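Local coordinates for lipoprotein (Bacillus anthracis, PDB 4JG9) that is of unknown function but is a putative bacterial lipoprotein that may bind lipid, at residues T117-Q122 with L145-P150; L104-L109 with W155-Y160. All coordinates share one frame; numbering follows the deposited sequence.

In the fold
Interaction 1 and interaction 2 show how one beta fold joins its strands by two different means. Interaction 2 pairs strands 102-110 and 153-161 inside a sheet, close to the chain's centre, with a regular antiparallel ladder whose touching residues are all buried. Interaction 1, its centre about 10 Å from that of interaction 2, is also largely buried but has few backbone bonds: the irregular chain after strand 117-118 meets the end of strand 142-147, an outermost strand of the other sheet, and a glutamine side chain supplies one of the bonds. They meet where Leu119 packs on Ile106, Leu149 on Trp155, and Thr117 N probably bonds to Ala108 O; both touch the second subunit.

Interaction 1: T117-Q122 with L145-P150; sequences TPLLFQ and LTMSLP
Phe121 and Gln122 hold Thr146 at its two backbone polar atoms. The amide N of Phe121 donates an almost straight hydrogen bond to Thr146 O (3.0 Å, 176° at the hydrogen), while the Thr146 N-H is taken up by a side chain, Gln122 OE1 at 3.1 Å. That second donor lies only 15° from the plane of the glutamine carbonyl. The glutamine chain bends at chi2 (-64°), which brings CD round toward residues 145-150; NE2 then lies against the methyl CD2 of Leu145. Farther along, the link weakens: Ser148 N makes a weak bond to Leu119 O at 3.5 Å, and the same oxygen receives a CH...O contact from the CA of selenomethionine Met147.

The apolar groups fill in around this. Leu119 lies side by side with both Met147 and Leu149, its two methyls dividing the work: CD1 meets Met147 CG, and CD2 meets Leu149 CD1 at 3.8 Å. Leu120 reaches back with CD2 to Leu145 CB, 4.0 Å away, and the CD1-CE1 side of the Phe121 ring rests obliquely on Ser148 CB.

Farther out, backbone bonds to Asn88 and Ile90 hold Met147 and Leu145 to strand 88-94. The Phe121 ring also has a cation-pi partner in Lys87, and Asn40 of the second subunit donates from its side chain to both Pro118 O and Ser148 O.

The end of strand 142-147 is thus joined to the chain that follows strand 117-118 without a regular ladder: a side-chain carbonyl stands in for a backbone acceptor, and leucine packing accompanies the weak bond at Leu119 O.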
loop_
_atom_site.group_PDB
_atom_site.type_symbol
_atom_site.label_atom_id
_atom_site.label_comp_id
_atom_site.label_asym_id
_atom_site.label_seq_id
_atom_site.Cartn_x
_atom_site.Cartn_y
_atom_site.Cartn_z
ATOM N N THR A 117 -7.157 -0.559 -1.298
ATOM C CA THR A 117 -5.965 -1.340 -1.519
ATOM C C THR A 117 -5.408 -1.035 -2.886
ATOM O O THR A 117 -6.133 -0.642 -3.784
ATOM C CB THR A 117 -6.250 -2.847 -1.401
ATOM O OG1 THR A 117 -5.022 -3.576 -1.432
ATOM C CG2 THR A 117 -7.128 -3.311 -2.528
ATOM N N PRO A 118 -4.105 -1.194 -3.027
ATOM C CA PRO A 118 -3.453 -1.047 -4.320
ATOM C C PRO A 118 -3.520 -2.363 -5.060
ATOM O O PRO A 118 -3.549 -3.404 -4.424
ATOM C CB PRO A 118 -2.010 -0.732 -3.945
ATOM C CG PRO A 118 -1.830 -1.342 -2.609
ATOM C CD PRO A 118 -3.142 -1.163 -1.920
ATOM N N LEU A 119 -3.544 -2.333 -6.380
ATOM C CA LEU A 119 -3.462 -3.548 -7.097
ATOM C C LEU A 119 -2.296 -3.568 -8.046
ATOM O O LEU A 119 -2.207 -4.523 -8.790
ATOM C CB LEU A 119 -4.775 -3.879 -7.808
ATOM C CG LEU A 119 -5.549 -2.779 -8.519
ATOM C CD1 LEU A 119 -4.774 -2.240 -9.705
ATOM C CD2 LEU A 119 -6.887 -3.321 -8.970
ATOM N N LEU A 120 -1.404 -2.611 -8.101
ATOM C CA LEU A 120 -0.358 -2.802 -9.090
ATOM C C LEU A 120 0.802 -3.673 -8.599
ATOM O O LEU A 120 1.315 -3.481 -7.513
ATOM C CB LEU A 120 0.119 -1.474 -9.659
ATOM C CG LEU A 120 -0.916 -0.724 -10.485
ATOM C CD1 LEU A 120 -0.465 0.703 -10.718
ATOM C CD2 LEU A 120 -1.173 -1.432 -11.798
ATOM N N PHE A 121 1.192 -4.638 -9.423
ATOM C CA PHE A 121 2.340 -5.492 -9.164
ATOM C C PHE A 121 3.187 -5.396 -10.410
ATOM O O PHE A 121 3.119 -6.235 -11.288
ATOM C CB PHE A 121 1.928 -6.936 -8.921
ATOM C CG PHE A 121 1.412 -7.195 -7.541
ATOM C CD1 PHE A 121 0.061 -7.214 -7.290
ATOM C CD2 PHE A 121 2.281 -7.418 -6.499
ATOM C CE1 PHE A 121 -0.417 -7.454 -6.024
ATOM C CE2 PHE A 121 1.812 -7.660 -5.228
ATOM C CZ PHE A 121 0.460 -7.677 -4.990
ATOM N N GLN A 122 3.973 -4.338 -10.479
ATOM C CA GLN A 122 4.705 -3.993 -11.678
ATOM C C GLN A 122 6.076 -4.674 -11.759
ATOM O O GLN A 122 6.836 -4.705 -10.787
ATOM C CB GLN A 122 4.874 -2.470 -11.742
ATOM C CG GLN A 122 3.577 -1.709 -12.012
ATOM C CD GLN A 122 2.968 -2.039 -13.396
ATOM O OE1 GLN A 122 2.366 -3.099 -13.586
ATOM N NE2 GLN A 122 3.128 -1.124 -14.356
ATOM N N LEU A 145 -0.559 -3.090 -17.704
ATOM C CA LEU A 145 -0.485 -3.058 -16.254
ATOM C C LEU A 145 -0.731 -4.447 -15.687
ATOM O O LEU A 145 -1.703 -5.126 -16.055
ATOM C CB LEU A 145 -1.538 -2.105 -15.696
ATOM C CG LEU A 145 -1.407 -0.645 -16.123
ATOM C CD1 LEU A 145 -2.543 0.180 -15.524
ATOM C CD2 LEU A 145 -0.058 -0.106 -15.699
ATOM N N THR A 146 0.134 -4.874 -14.782
ATOM C CA THR A 146 -0.051 -6.165 -14.141
ATOM C C THR A 146 -0.802 -5.972 -12.829
ATOM O O THR A 146 -0.366 -5.218 -11.943
ATOM C CB THR A 146 1.291 -6.877 -13.912
ATOM O OG1 THR A 146 1.955 -7.038 -15.172
ATOM C CG2 THR A 146 1.082 -8.249 -13.296
HETATM N N MSE A 147 -1.940 -6.650 -12.713
HETATM C CA MSE A 147 -2.822 -6.449 -11.572
HETATM C C MSE A 147 -3.120 -7.740 -10.852
HETATM O O MSE A 147 -3.001 -8.823 -11.426
HETATM C CB MSE A 147 -4.149 -5.852 -12.035
HETATM C CG MSE A 147 -4.018 -4.616 -12.893
HETATM SE SE MSE A 147 -5.754 -3.825 -13.347
HETATM C CE MSE A 147 -6.330 -5.090 -14.587
ATOM N N SER A 148 -3.552 -7.615 -9.601
ATOM C CA SER A 148 -4.019 -8.754 -8.834
ATOM C C SER A 148 -5.022 -8.283 -7.781
ATOM O O SER A 148 -4.783 -7.281 -7.114
ATOM C CB SER A 148 -2.835 -9.469 -8.175
ATOM O OG SER A 148 -3.247 -10.697 -7.588
ATOM N N LEU A 149 -6.146 -8.988 -7.664
ATOM C CA LEU A 149 -7.147 -8.729 -6.627
ATOM C C LEU A 149 -7.153 -9.880 -5.626
ATOM O O LEU A 149 -7.099 -11.050 -6.018
ATOM C CB LEU A 149 -8.548 -8.584 -7.224
ATOM C CG LEU A 149 -8.970 -7.256 -7.867
ATOM C CD1 LEU A 149 -8.502 -6.105 -6.990
ATOM C CD2 LEU A 149 -8.455 -7.127 -9.287
ATOM N N PRO A 150 -7.213 -9.556 -4.328
ATOM C CA PRO A 150 -7.067 -10.559 -3.267
ATOM C C PRO A 150 -8.215 -11.551 -3.129
ATOM O O PRO A 150 -7.986 -12.627 -2.585
ATOM C CB PRO A 150 -6.955 -9.714 -1.988
ATOM C CG PRO A 150 -7.567 -8.400 -2.333
ATOM C CD PRO A 150 -7.305 -8.184 -3.797
#

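Interaction 2: L104-L109 with W155-Y160; sequences LSIIAL and WVLNIY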
loop_
_atom_site.group_PDB
_atom_site.type_symbol
_atom_site.label_atom_id
_atom_site.label_comp_id
_atom_site.label_asym_id
_atom_site.label_seq_id
_atom_site.Cartn_x
_atom_site.Cartn_y
_atom_site.Cartn_z
ATOM N N LEU A 104 -0.232 7.593 -13.107
ATOM C CA LEU A 104 -1.564 7.003 -12.989
ATOM C C LEU A 104 -1.694 6.219 -11.695
ATOM O O LEU A 104 -0.843 5.376 -11.385
ATOM C CB LEU A 104 -1.838 6.077 -14.179
ATOM C CG LEU A 104 -3.169 5.336 -14.215
ATOM C CD1 LEU A 104 -4.288 6.268 -14.630
ATOM C CD2 LEU A 104 -3.069 4.171 -15.176
ATOM N N SER A 105 -2.748 6.503 -10.937
ATOM C CA SER A 105 -3.030 5.752 -9.714
ATOM C C SER A 105 -4.340 4.974 -9.805
ATOM O O SER A 105 -5.334 5.441 -10.374
ATOM C CB SER A 105 -3.085 6.675 -8.485
ATOM O OG SER A 105 -1.926 7.479 -8.357
ATOM N N ILE A 106 -4.329 3.776 -9.240
ATOM C CA ILE A 106 -5.534 2.988 -9.132
ATOM C C ILE A 106 -5.715 2.543 -7.693
ATOM O O ILE A 106 -4.859 1.863 -7.136
ATOM C CB ILE A 106 -5.491 1.744 -10.009
ATOM C CG1 ILE A 106 -5.448 2.141 -11.481
ATOM C CG2 ILE A 106 -6.726 0.887 -9.751
ATOM C CD1 ILE A 106 -5.056 1.005 -12.374
ATOM N N ILE A 107 -6.837 2.930 -7.100
ATOM C CA ILE A 107 -7.166 2.557 -5.734
ATOM C C ILE A 107 -8.447 1.737 -5.744
ATOM O O ILE A 107 -9.502 2.246 -6.123
ATOM C CB ILE A 107 -7.394 3.800 -4.878
ATOM C CG1 ILE A 107 -6.146 4.698 -4.901
ATOM C CG2 ILE A 107 -7.784 3.410 -3.462
ATOM C CD1 ILE A 107 -6.232 5.877 -3.950
ATOM N N ALA A 108 -8.364 0.487 -5.297
ATOM C CA ALA A 108 -9.482 -0.451 -5.398
ATOM C C ALA A 108 -10.168 -0.693 -4.062
ATOM O O ALA A 108 -9.531 -0.663 -2.991
ATOM C CB ALA A 108 -9.006 -1.769 -5.979
ATOM N N LEU A 109 -11.476 -0.898 -4.119
ATOM C CA LEU A 109 -12.228 -1.335 -2.944
ATOM C C LEU A 109 -13.213 -2.412 -3.330
ATOM O O LEU A 109 -13.912 -2.309 -4.345
ATOM C CB LEU A 109 -12.981 -0.177 -2.292
ATOM C CG LEU A 109 -12.074 0.843 -1.602
ATOM C CD1 LEU A 109 -11.939 2.096 -2.451
ATOM C CD2 LEU A 109 -12.579 1.157 -0.198
ATOM N N TRP A 155 -15.317 -5.365 -7.502
ATOM C CA TRP A 155 -14.349 -4.387 -7.044
ATOM C C TRP A 155 -14.560 -3.118 -7.841
ATOM O O TRP A 155 -14.747 -3.175 -9.058
ATOM C CB TRP A 155 -12.924 -4.886 -7.295
ATOM C CG TRP A 155 -12.522 -6.039 -6.422
ATOM C CD1 TRP A 155 -12.811 -7.358 -6.622
ATOM C CD2 TRP A 155 -11.757 -5.975 -5.207
ATOM N NE1 TRP A 155 -12.276 -8.118 -5.603
ATOM C CE2 TRP A 155 -11.627 -7.291 -4.724
ATOM C CE3 TRP A 155 -11.176 -4.929 -4.482
ATOM C CZ2 TRP A 155 -10.931 -7.593 -3.550
ATOM C CZ3 TRP A 155 -10.485 -5.226 -3.308
ATOM C CH2 TRP A 155 -10.369 -6.544 -2.854
ATOM N N VAL A 156 -14.534 -1.973 -7.167
ATOM C CA VAL A 156 -14.538 -0.700 -7.867
ATOM C C VAL A 156 -13.102 -0.215 -8.037
ATOM O O VAL A 156 -12.282 -0.309 -7.113
ATOM C CB VAL A 156 -15.405 0.369 -7.164
ATOM C CG1 VAL A 156 -14.872 0.673 -5.754
ATOM C CG2 VAL A 156 -15.488 1.651 -8.020
ATOM N N LEU A 157 -12.791 0.277 -9.228
ATOM C CA LEU A 157 -11.461 0.790 -9.508
ATOM C C LEU A 157 -11.491 2.314 -9.599
ATOM O O LEU A 157 -12.016 2.863 -10.564
ATOM C CB LEU A 157 -10.968 0.207 -10.823
ATOM C CG LEU A 157 -10.153 -1.083 -10.786
ATOM C CD1 LEU A 157 -10.751 -2.088 -9.851
ATOM C CD2 LEU A 157 -10.067 -1.663 -12.194
ATOM N N ASN A 158 -10.939 2.994 -8.596
ATOM C CA ASN A 158 -10.892 4.461 -8.609
ATOM C C ASN A 158 -9.604 4.948 -9.246
ATOM O O ASN A 158 -8.518 4.551 -8.839
ATOM C CB ASN A 158 -11.027 5.021 -7.199
ATOM C CG ASN A 158 -12.261 4.522 -6.504
ATOM O OD1 ASN A 158 -13.374 4.961 -6.810
ATOM N ND2 ASN A 158 -12.082 3.580 -5.569
ATOM N N ILE A 159 -9.728 5.784 -10.269
ATOM C CA ILE A 159 -8.583 6.139 -11.096
ATOM C C ILE A 159 -8.227 7.617 -10.934
ATOM O O ILE A 159 -9.099 8.492 -10.992
ATOM C CB ILE A 159 -8.844 5.806 -12.584
ATOM C CG1 ILE A 159 -9.123 4.312 -12.765
ATOM C CG2 ILE A 159 -7.682 6.231 -13.463
ATOM C CD1 ILE A 159 -10.177 4.057 -13.820
ATOM N N TYR A 160 -6.943 7.876 -10.711
ATOM C CA TYR A 160 -6.431 9.227 -10.511
ATOM C C TYR A 160 -5.301 9.453 -11.491
ATOM O O TYR A 160 -4.598 8.518 -11.870
ATOM C CB TYR A 160 -5.918 9.414 -9.072
ATOM C CG TYR A 160 -6.976 9.134 -8.030
ATOM C CD1 TYR A 160 -7.596 10.173 -7.340
ATOM C CD2 TYR A 160 -7.362 7.824 -7.740
ATOM C CE1 TYR A 160 -8.582 9.917 -6.392
ATOM C CE2 TYR A 160 -8.354 7.558 -6.795
ATOM C CZ TYR A 160 -8.953 8.606 -6.128
ATOM O OH TYR A 160 -9.923 8.333 -5.194
#
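From Ser105 paired with Tyr160 to Leu109 paired with Val156, segments 104-109 and 155-160 run antiparallel, their axes 4.6 Å apart at closest approach and their directions 155° apart. Ser105 with Tyr160, Ile107 with Asn158 and Leu109 with Val156 are the hydrogen-bonded pairs, each joined by two backbone bonds; Ile106 with Ile159 and Ala108 with Leu157 are the non-hydrogen-bonded pairs between them. Ile107 N to Asn158 O, at 2.9 Å, is typical of the ladder.

Asn158 adds a rung of its own. Its ND2 donates to Ile107 O at 3.0 Å, the oxygen that also accepts from Asn158 N, and the two donors arrive from opposite faces of that carbonyl's plane. Chi1 of -55° sets CG anti to the carbonyl carbon, beside the backbone N; ND2 also lies 3.5 Å from Leu109 CD1. OD1 accepts a hydrogen bond from Gln168 NE2 on strand 164-173. On the same face, Ile107 CD1 approaches the Tyr160 ring obliquely at CE2, 3.9 Å away.

The opposite face is apolar. Leu104 CD1 packs on Ile159 CG2 at 3.6 Å, Ile106 CG2 on Leu157 CG, and Ala108 CB lies obliquely to the Trp155 ring near CE3, which is 3.4 Å from Leu109 C.

Outward, strand 164-173 continues the sheet beyond 155-160, while strand 131-136 and the short strand 117-118 pair with 102-110 on its other edge. Trp92 of strand 88-94 touches Ile106, Leu157 and Ile159, and so brings the second sheet against this apolar face; the Phe44 ring meets that of Tyr160, and Phe45 packs on Ile107 and Tyr160.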